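PDB 6JMB: ofchtiv-allosamidin from Ostrinia furnacalis, which probably hydrolyses the beta-1,4 linkages of chitin as a group IV insect chitinase of glycosyl hydrolase family 18, a reaction that the bound allosamidin would block. Local coordinates for residues I211-S216 with D304-V309; T203-P208 with N262-P267; K308-F313 with V324-A329. All blocks are in the same frame, centred on the assembly; numbering follows the deposited sequence.

Contact 1 of 3, residues I211-S216 with D304-V309; sequences ISEGES and DNLAKV
Asp304 and Glu213 reach toward each other tip to tip, and the aspartate is the side chain to follow. Its CG stands anti to the backbone N (chi1 -176°), which sends the carboxylate toward the 211-216 loop. CB has only a distant neighbour there, Glu213 OE2, while CG of Asp304 lies 3.6 Å from CG of Glu213. The two carboxylate oxygens then divide the work. OD1 turns back on its own segment and takes N-H groups from Leu306, nearly in line with the C-O bond, and from Ala307, above the carboxylate plane, an Asx turn and an Asx motif on one oxygen. Asp304 OD2 crosses over: its syn lone pair receives the backbone N of Glu213 at 2.9 Å, with a nearly straight N-H (168°). The same OD2 is also hydrogen-bonded to NE2 of His205.

Alongside this polar centre the aliphatic groups pack partly on each other and partly on backbone and oxygen atoms. Ile211 and Leu306 lie side by side and point the same way, CG2 of the isoleucine 4.2 Å from CB of the leucine. Leu306 CB also lies against Ile211 O, at 3.2 Å, and its methyl CD1 rests near the Glu213 backbone. CB of Ala307 meets OG of Ser212 at 3.6 Å. The loop keeps its own shape through a type II turn from Ser212 to Glu215, whose OE1 accepts the N-H of Ser212.

Segment 304-309 is the turn of the beta hairpin of strands 300-304 and 309-314, and here it meets the loop before helix 226-235. One buried carboxylate shapes the hairpin turn while gripping that loop. Glu213 OE2 comes within 3.8 Å of Asp304 OD1, so the two charges probably repel; the N-H groups gathered round Asp304 would be expected to stabilise its negative form.

Contact 2 of 3, residues T203-P208 with N262-P267; sequences TGHNAP and NAPNSP
Thr203 lies against the type II turn from Ala263 to Ser266 and bonds to it twice through the backbone: its N-H goes to Ser266 O at 2.8 Å, and its O accepts the N-H of Asn265 from above the carbonyl plane. The turn carries Pro264 and Asn265 at its two central positions, the asparagine with the positive phi (66°) that the second of them requires.

The side chain of Thr203 adds a third link. Thr203 OG1 sits between the backbone N and the carbonyl carbon (chi1 59°), and from there it donates to Ala263 O at 3.0 Å, in the plane of that carbonyl and on a lone pair. Ser266 OG donates to Ala263 O at 2.6 Å, tilted from the plane, so two hydroxyls grip a carbonyl that the turn's own N-H reaches only weakly. The methyl CG2 of Thr203 packs 3.6 Å from Ser266 O. A valine here, without OG1, would probably leave Ala263 O held by the Ser266 hydroxyl and the weak turn N-H, and the turn less firmly tied to the loop.

Farther along, the imidazole of His205 and the ring of Pro264 cross obliquely, Pro264 CG lying 3.6 Å from NE2 and 3.7 Å from CE1 of His205. His205 NE2 is hydrogen-bonded to Asp304, Asn265 ND2 to Glu213 O, and Asn206 OD1 to the backbone N of Asp194, a residue of the allosamizoline pocket.

The 262-267 turn follows strand 243-256, consistent with the insertion that many chitinases of this family carry on the barrel, and 203-208 belongs to the loop between strand 187-190 and helix 226-235. Thr203 packs on Leu256 of strand 243-256, and Trp318 of strand 317-320 touches Thr203, His205 and Pro264 alike.

Contact 3 of 3, residues K308-F313 with V324-A329; sequences KVPYAF and VESMTA
Lys308 meets helix 324-336 mainly through its backbone. Lys308 O lies 3.4 Å from CB of Ser326, and a water donates to both Lys308 O, at 2.8 Å, and Ser326 O, at 2.9 Å. Lys308 CB comes 4.4 Å from CB of Ala329, but the rest of the chain leads away, and NZ bonds instead to Asn305 O. With Val309, Lys308 forms a G1 beta bulge opposite Asp304, taking up a left-handed backbone conformation just before strand 309-314 begins.

Val309 follows with its CA 4.0 Å from CB of Ser326, and CG1 is only slightly farther from that carbon. Pro310 points toward the helix and puts its ring CD 3.7 Å from both CB and OG of Ser326. Past the proline the strand draws away from this part of the helix, and Tyr311 lies against Trp318 instead.

Three successive residues therefore close round one small side chain. Ser326 OG is set between the backbone N and the carbonyl carbon (chi1 70°) and is hydrogen-bonded to Asp322 OD1, just ahead of the helix.

The contact joins the start of the hairpin's second strand to the first turns of helix 324-336, which precedes strand 341-345 and is probably a barrel helix. They share no direct hydrogen bond here. Two carbonyls that cannot donate to each other are joined by a water supplying both protons, while the direct contact is the packing of Ser326 CB and OG against Lys308 O, Val309 and Pro310.

How the contacts relate
Contacts 2 and 3 are buried, whereas contact 1 is partly open to solvent and lies farthest out, about 22 Å from the chain's centre to its own. Contacts 1 and 2 use the same long loop before helix 226-235, which is tied at 203-208 to one turn and at 211-216 to another; His205 with Asp304, and Glu213 with Asn265, join the two. Contact 3 takes up Lys308 and Val309 from contact 1 and carries the strand inward to a helix. The chemistry shifts accordingly: carboxylate-centred at the more exposed outer position, backbone and hydroxyl bonds in contact 2, and packing round a serine, with one bridging water, in contact 3.

Contact 1 of 3, residues I211-S216 with D304-V309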
loop_
_atom_site.group_PDB
_atom_site.type_symbol
_atom_site.label_atom_id
_atom_site.label_comp_id
_atom_site.label_asym_id
_atom_site.label_seq_id
_atom_site.Cartn_x
_atom_site.Cartn_y
_atom_site.Cartn_z
ATOM N N ILE A 211 11.359 8.974 14.538
ATOM C CA ILE A 211 10.921 8.717 15.909
ATOM C C ILE A 211 9.651 9.512 16.210
ATOM O O ILE A 211 9.455 10.611 15.679
ATOM C CB ILE A 211 12.049 9.033 16.913
ATOM C CG1 ILE A 211 11.730 8.477 18.299
ATOM C CG2 ILE A 211 12.319 10.542 16.983
ATOM C CD1 ILE A 211 12.953 8.452 19.219
ATOM N N SER A 212 8.775 8.948 17.038
ATOM C CA SER A 212 7.506 9.554 17.414
ATOM C C SER A 212 7.538 10.019 18.866
ATOM O O SER A 212 8.326 9.532 19.684
ATOM C CB SER A 212 6.359 8.550 17.258
ATOM O OG SER A 212 6.260 8.093 15.916
ATOM N N GLU A 213 6.650 10.964 19.179
ATOM C CA GLU A 213 6.452 11.375 20.564
ATOM C C GLU A 213 6.162 10.154 21.427
ATOM O O GLU A 213 5.380 9.276 21.048
ATOM C CB GLU A 213 5.272 12.348 20.660
ATOM C CG GLU A 213 5.566 13.738 20.121
ATOM C CD GLU A 213 4.331 14.623 20.052
ATOM O OE1 GLU A 213 3.289 14.262 20.634
ATOM O OE2 GLU A 213 4.394 15.691 19.413
ATOM N N GLY A 214 6.817 10.091 22.585
ATOM C CA GLY A 214 6.596 9.010 23.519
ATOM C C GLY A 214 7.466 7.793 23.320
ATOM O O GLY A 214 7.344 6.837 24.099
ATOM N N GLU A 215 8.335 7.787 22.313
ATOM C CA GLU A 215 9.239 6.674 22.074
ATOM C C GLU A 215 10.618 6.973 22.651
ATOM O O GLU A 215 11.032 8.130 22.755
ATOM C CB GLU A 215 9.369 6.387 20.576
ATOM C CG GLU A 215 8.097 5.848 19.961
ATOM C CD GLU A 215 8.278 5.424 18.519
ATOM O OE1 GLU A 215 8.910 6.176 17.747
ATOM O OE2 GLU A 215 7.790 4.329 18.163
ATOM N N SER A 216 11.328 5.910 23.021
ATOM C CA SER A 216 12.697 6.044 23.492
ATOM C C SER A 216 13.655 6.116 22.312
ATOM O O SER A 216 13.468 5.436 21.297
ATOM C CB SER A 216 13.067 4.853 24.374
ATOM O OG SER A 216 14.470 4.788 24.569
ATOM N N ASP A 304 2.816 15.910 15.216
ATOM C CA ASP A 304 3.964 15.319 15.889
ATOM C C ASP A 304 5.192 15.797 15.126
ATOM O O ASP A 304 5.437 15.360 13.995
ATOM C CB ASP A 304 3.859 13.797 15.869
ATOM C CG ASP A 304 4.986 13.116 16.635
ATOM O OD1 ASP A 304 6.113 13.650 16.668
ATOM O OD2 ASP A 304 4.751 12.021 17.190
ATOM N N ASN A 305 5.937 16.737 15.717
ATOM C CA ASN A 305 7.065 17.348 15.025
ATOM C C ASN A 305 8.335 16.518 15.115
ATOM O O ASN A 305 9.371 16.936 14.590
ATOM C CB ASN A 305 7.311 18.772 15.538
ATOM C CG ASN A 305 7.941 19.666 14.493
ATOM O OD1 ASN A 305 7.942 19.353 13.300
ATOM N ND2 ASN A 305 8.490 20.793 14.940
ATOM N N LEU A 306 8.282 15.362 15.773
ATOM C CA LEU A 306 9.351 14.384 15.652
ATOM C C LEU A 306 9.097 13.466 14.460
ATOM O O LEU A 306 9.985 13.259 13.623
ATOM C CB LEU A 306 9.456 13.570 16.945
ATOM C CG LEU A 306 9.750 14.359 18.223
ATOM C CD1 LEU A 306 9.735 13.445 19.437
ATOM C CD2 LEU A 306 11.089 15.059 18.098
ATOM N N ALA A 307 7.869 12.951 14.352
ATOM C CA ALA A 307 7.505 11.987 13.320
ATOM C C ALA A 307 7.059 12.635 12.015
ATOM O O ALA A 307 6.993 11.946 10.989
ATOM C CB ALA A 307 6.393 11.068 13.835
ATOM N N LYS A 308 6.746 13.932 12.035
ATOM C CA LYS A 308 6.348 14.699 10.844
ATOM C C LYS A 308 4.986 14.264 10.302
ATOM O O LYS A 308 4.770 14.229 9.089
ATOM C CB LYS A 308 7.413 14.703 9.738
ATOM C CG LYS A 308 8.844 14.867 10.240
ATOM C CD LYS A 308 9.035 16.179 10.979
ATOM C CE LYS A 308 10.456 16.272 11.504
ATOM N NZ LYS A 308 10.676 17.544 12.257
ATOM N N VAL A 309 4.058 13.944 11.202
ATOM C CA VAL A 309 2.712 13.514 10.806
ATOM C C VAL A 309 1.696 14.109 11.760
ATOM O O VAL A 309 1.988 14.386 12.930
ATOM C CB VAL A 309 2.569 11.976 10.816
ATOM C CG1 VAL A 309 3.340 11.358 9.661
ATOM C CG2 VAL A 309 3.011 11.403 12.154
#

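Contact 2 of 3, residues T203-P208 with N262-P267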
loop_
_atom_site.group_PDB
_atom_site.type_symbol
_atom_site.label_atom_id
_atom_site.label_comp_id
_atom_site.label_asym_id
_atom_site.label_seq_id
_atom_site.Cartn_x
_atom_site.Cartn_y
_atom_site.Cartn_z
ATOM N N THR A 203 -1.624 4.256 21.359
ATOM C CA THR A 203 -1.757 4.975 20.095
ATOM C C THR A 203 -0.395 5.106 19.425
ATOM O O THR A 203 0.650 5.122 20.079
ATOM C CB THR A 203 -2.329 6.374 20.336
ATOM O OG1 THR A 203 -1.457 7.100 21.216
ATOM C CG2 THR A 203 -3.726 6.294 20.947
ATOM N N GLY A 204 -0.415 5.190 18.103
ATOM C CA GLY A 204 0.813 5.334 17.345
ATOM C C GLY A 204 0.469 5.723 15.927
ATOM O O GLY A 204 -0.686 5.633 15.496
ATOM N N HIS A 205 1.486 6.167 15.206
ATOM C CA HIS A 205 1.268 6.685 13.867
ATOM C C HIS A 205 1.257 5.569 12.836
ATOM O O HIS A 205 2.021 4.602 12.920
ATOM C CB HIS A 205 2.324 7.725 13.500
ATOM C CG HIS A 205 2.352 8.897 14.431
ATOM N ND1 HIS A 205 1.257 9.703 14.652
ATOM C CD2 HIS A 205 3.348 9.392 15.203
ATOM C CE1 HIS A 205 1.579 10.650 15.517
ATOM N NE2 HIS A 205 2.843 10.485 15.864
ATOM N N ASN A 206 0.381 5.727 11.853
ATOM C CA ASN A 206 0.288 4.772 10.758
ATOM C C ASN A 206 1.557 4.798 9.914
ATOM O O ASN A 206 2.038 3.747 9.469
ATOM C CB ASN A 206 -0.943 5.146 9.930
ATOM C CG ASN A 206 -1.259 4.155 8.834
ATOM O OD1 ASN A 206 -1.052 2.947 8.969
ATOM N ND2 ASN A 206 -1.804 4.666 7.738
ATOM N N ALA A 207 2.130 5.982 9.712
ATOM C CA ALA A 207 3.320 6.110 8.882
ATOM C C ALA A 207 4.218 7.232 9.387
ATOM O O ALA A 207 4.468 8.204 8.664
ATOM C CB ALA A 207 2.911 6.357 7.426
ATOM N N PRO A 208 4.746 7.131 10.604
ATOM C CA PRO A 208 5.687 8.157 11.070
ATOM C C PRO A 208 6.963 8.099 10.246
ATOM O O PRO A 208 7.456 7.020 9.916
ATOM C CB PRO A 208 5.955 7.746 12.521
ATOM C CG PRO A 208 5.808 6.250 12.508
ATOM C CD PRO A 208 4.751 5.932 11.468
ATOM N N ASN A 262 -3.595 11.865 25.591
ATOM C CA ASN A 262 -3.961 11.814 24.180
ATOM C C ASN A 262 -2.777 12.088 23.256
ATOM O O ASN A 262 -2.973 12.394 22.074
ATOM C CB ASN A 262 -5.117 12.780 23.900
ATOM C CG ASN A 262 -4.888 14.146 24.527
ATOM O OD1 ASN A 262 -3.787 14.691 24.466
ATOM N ND2 ASN A 262 -5.926 14.698 25.142
ATOM N N ALA A 263 -1.556 11.991 23.765
ATOM C CA ALA A 263 -0.383 12.067 22.922
ATOM C C ALA A 263 -0.242 10.763 22.141
ATOM O O ALA A 263 -0.875 9.755 22.466
ATOM C CB ALA A 263 0.854 12.286 23.794
ATOM N N PRO A 264 0.596 10.743 21.105
ATOM C CA PRO A 264 1.036 9.457 20.562
ATOM C C PRO A 264 1.642 8.636 21.688
ATOM O O PRO A 264 2.174 9.181 22.660
ATOM C CB PRO A 264 2.095 9.850 19.522
ATOM C CG PRO A 264 1.790 11.282 19.181
ATOM C CD PRO A 264 1.259 11.884 20.449
ATOM N N ASN A 265 1.516 7.314 21.572
ATOM C CA ASN A 265 2.012 6.368 22.572
ATOM C C ASN A 265 1.287 6.470 23.911
ATOM O O ASN A 265 1.873 6.215 24.970
ATOM C CB ASN A 265 3.533 6.415 22.719
ATOM C CG ASN A 265 4.213 5.726 21.572
ATOM O OD1 ASN A 265 4.175 4.497 21.470
ATOM N ND2 ASN A 265 4.787 6.505 20.665
ATOM N N SER A 266 0.005 6.814 23.864
ATOM C CA SER A 266 -0.871 6.783 25.023
ATOM C C SER A 266 -1.682 5.495 25.023
ATOM O O SER A 266 -2.113 5.033 23.959
ATOM C CB SER A 266 -1.850 7.953 24.975
ATOM O OG SER A 266 -1.174 9.194 24.957
ATOM N N PRO A 267 -1.915 4.918 26.201
ATOM C CA PRO A 267 -2.711 3.688 26.287
ATOM C C PRO A 267 -4.019 3.763 25.505
ATOM O O PRO A 267 -4.747 4.762 25.545
ATOM C CB PRO A 267 -2.963 3.547 27.792
ATOM C CG PRO A 267 -1.739 4.153 28.405
ATOM C CD PRO A 267 -1.358 5.310 27.508
#

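Contact 3 of 3, residues K308-F313 with V324-A329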
loop_
_atom_site.group_PDB
_atom_site.type_symbol
_atom_site.label_atom_id
_atom_site.label_comp_id
_atom_site.label_asym_id
_atom_site.label_seq_id
_atom_site.Cartn_x
_atom_site.Cartn_y
_atom_site.Cartn_z
ATOM N N LYS A 308 6.746 13.932 12.035
ATOM C CA LYS A 308 6.348 14.699 10.844
ATOM C C LYS A 308 4.986 14.264 10.302
ATOM O O LYS A 308 4.770 14.229 9.089
ATOM C CB LYS A 308 7.413 14.703 9.738
ATOM C CG LYS A 308 8.844 14.867 10.240
ATOM C CD LYS A 308 9.035 16.179 10.979
ATOM C CE LYS A 308 10.456 16.272 11.504
ATOM N NZ LYS A 308 10.676 17.544 12.257
ATOM N N VAL A 309 4.058 13.944 11.202
ATOM C CA VAL A 309 2.712 13.514 10.806
ATOM C C VAL A 309 1.696 14.109 11.760
ATOM O O VAL A 309 1.988 14.386 12.930
ATOM C CB VAL A 309 2.569 11.976 10.816
ATOM C CG1 VAL A 309 3.340 11.358 9.661
ATOM C CG2 VAL A 309 3.011 11.403 12.154
ATOM N N PRO A 310 0.470 14.302 11.277
ATOM C CA PRO A 310 -0.597 14.819 12.134
ATOM C C PRO A 310 -1.350 13.697 12.834
ATOM O O PRO A 310 -1.354 12.537 12.417
ATOM C CB PRO A 310 -1.531 15.490 11.120
ATOM C CG PRO A 310 -1.441 14.571 9.930
ATOM C CD PRO A 310 0.018 14.137 9.882
ATOM N N TYR A 311 -2.016 14.079 13.915
ATOM C CA TYR A 311 -2.966 13.200 14.573
ATOM C C TYR A 311 -4.069 14.070 15.148
ATOM O O TYR A 311 -3.912 15.286 15.286
ATOM C CB TYR A 311 -2.298 12.328 15.649
ATOM C CG TYR A 311 -1.650 13.106 16.773
ATOM C CD1 TYR A 311 -0.407 13.706 16.611
ATOM C CD2 TYR A 311 -2.285 13.242 18.003
ATOM C CE1 TYR A 311 0.186 14.421 17.642
ATOM C CE2 TYR A 311 -1.698 13.953 19.034
ATOM C CZ TYR A 311 -0.471 14.538 18.848
ATOM O OH TYR A 311 0.109 15.248 19.884
ATOM N N ALA A 312 -5.194 13.446 15.478
ATOM C CA ALA A 312 -6.355 14.191 15.931
ATOM C C ALA A 312 -7.037 13.433 17.054
ATOM O O ALA A 312 -7.013 12.201 17.097
ATOM C CB ALA A 312 -7.343 14.438 14.786
ATOM N N PHE A 313 -7.649 14.175 17.970
ATOM C CA PHE A 313 -8.382 13.526 19.045
ATOM C C PHE A 313 -9.641 14.306 19.389
ATOM O O PHE A 313 -9.726 15.521 19.185
ATOM C CB PHE A 313 -7.526 13.274 20.297
ATOM C CG PHE A 313 -6.861 14.497 20.842
ATOM C CD1 PHE A 313 -7.520 15.309 21.749
ATOM C CD2 PHE A 313 -5.574 14.831 20.454
ATOM C CE1 PHE A 313 -6.908 16.437 22.263
ATOM C CE2 PHE A 313 -4.952 15.960 20.967
ATOM C CZ PHE A 313 -5.623 16.762 21.871
ATOM N N VAL A 324 -1.868 16.827 3.370
ATOM C CA VAL A 324 -1.013 17.384 2.321
ATOM C C VAL A 324 0.372 17.708 2.867
ATOM O O VAL A 324 1.389 17.427 2.223
ATOM C CB VAL A 324 -1.688 18.606 1.671
ATOM C CG1 VAL A 324 -0.666 19.452 0.894
ATOM C CG2 VAL A 324 -2.844 18.156 0.778
ATOM N N GLU A 325 0.431 18.269 4.076
ATOM C CA GLU A 325 1.711 18.653 4.659
ATOM C C GLU A 325 2.578 17.437 4.967
ATOM O O GLU A 325 3.779 17.431 4.674
ATOM C CB GLU A 325 1.463 19.503 5.908
ATOM C CG GLU A 325 0.522 20.685 5.649
ATOM C CD GLU A 325 -0.929 20.416 6.058
ATOM O OE1 GLU A 325 -1.682 19.754 5.300
ATOM O OE2 GLU A 325 -1.325 20.887 7.147
ATOM N N SER A 326 1.997 16.383 5.547
ATOM C CA SER A 326 2.807 15.209 5.853
ATOM C C SER A 326 3.169 14.433 4.594
ATOM O O SER A 326 4.255 13.856 4.516
ATOM C CB SER A 326 2.117 14.316 6.892
ATOM O OG SER A 326 0.967 13.675 6.357
ATOM N N MET A 327 2.279 14.421 3.599
ATOM C CA MET A 327 2.613 13.823 2.312
ATOM C C MET A 327 3.785 14.552 1.668
ATOM O O MET A 327 4.682 13.922 1.100
ATOM C CB MET A 327 1.385 13.859 1.396
ATOM C CG MET A 327 1.446 12.935 0.197
ATOM S SD MET A 327 1.652 11.208 0.670
ATOM C CE MET A 327 0.104 10.859 1.502
ATOM N N THR A 328 3.803 15.884 1.772
ATOM C CA THR A 328 4.923 16.663 1.242
ATOM C C THR A 328 6.236 16.244 1.899
ATOM O O THR A 328 7.246 16.023 1.218
ATOM C CB THR A 328 4.660 18.159 1.440
ATOM O OG1 THR A 328 3.499 18.534 0.683
ATOM C CG2 THR A 328 5.854 18.989 0.944
ATOM N N ALA A 329 6.233 16.110 3.228
ATOM C CA ALA A 329 7.437 15.678 3.930
ATOM C C ALA A 329 7.879 14.293 3.475
ATOM O O ALA A 329 9.079 14.033 3.329
ATOM C CB ALA A 329 7.212 15.715 5.447
HETATM O O HOH W 1 5.362 12.624 6.868
#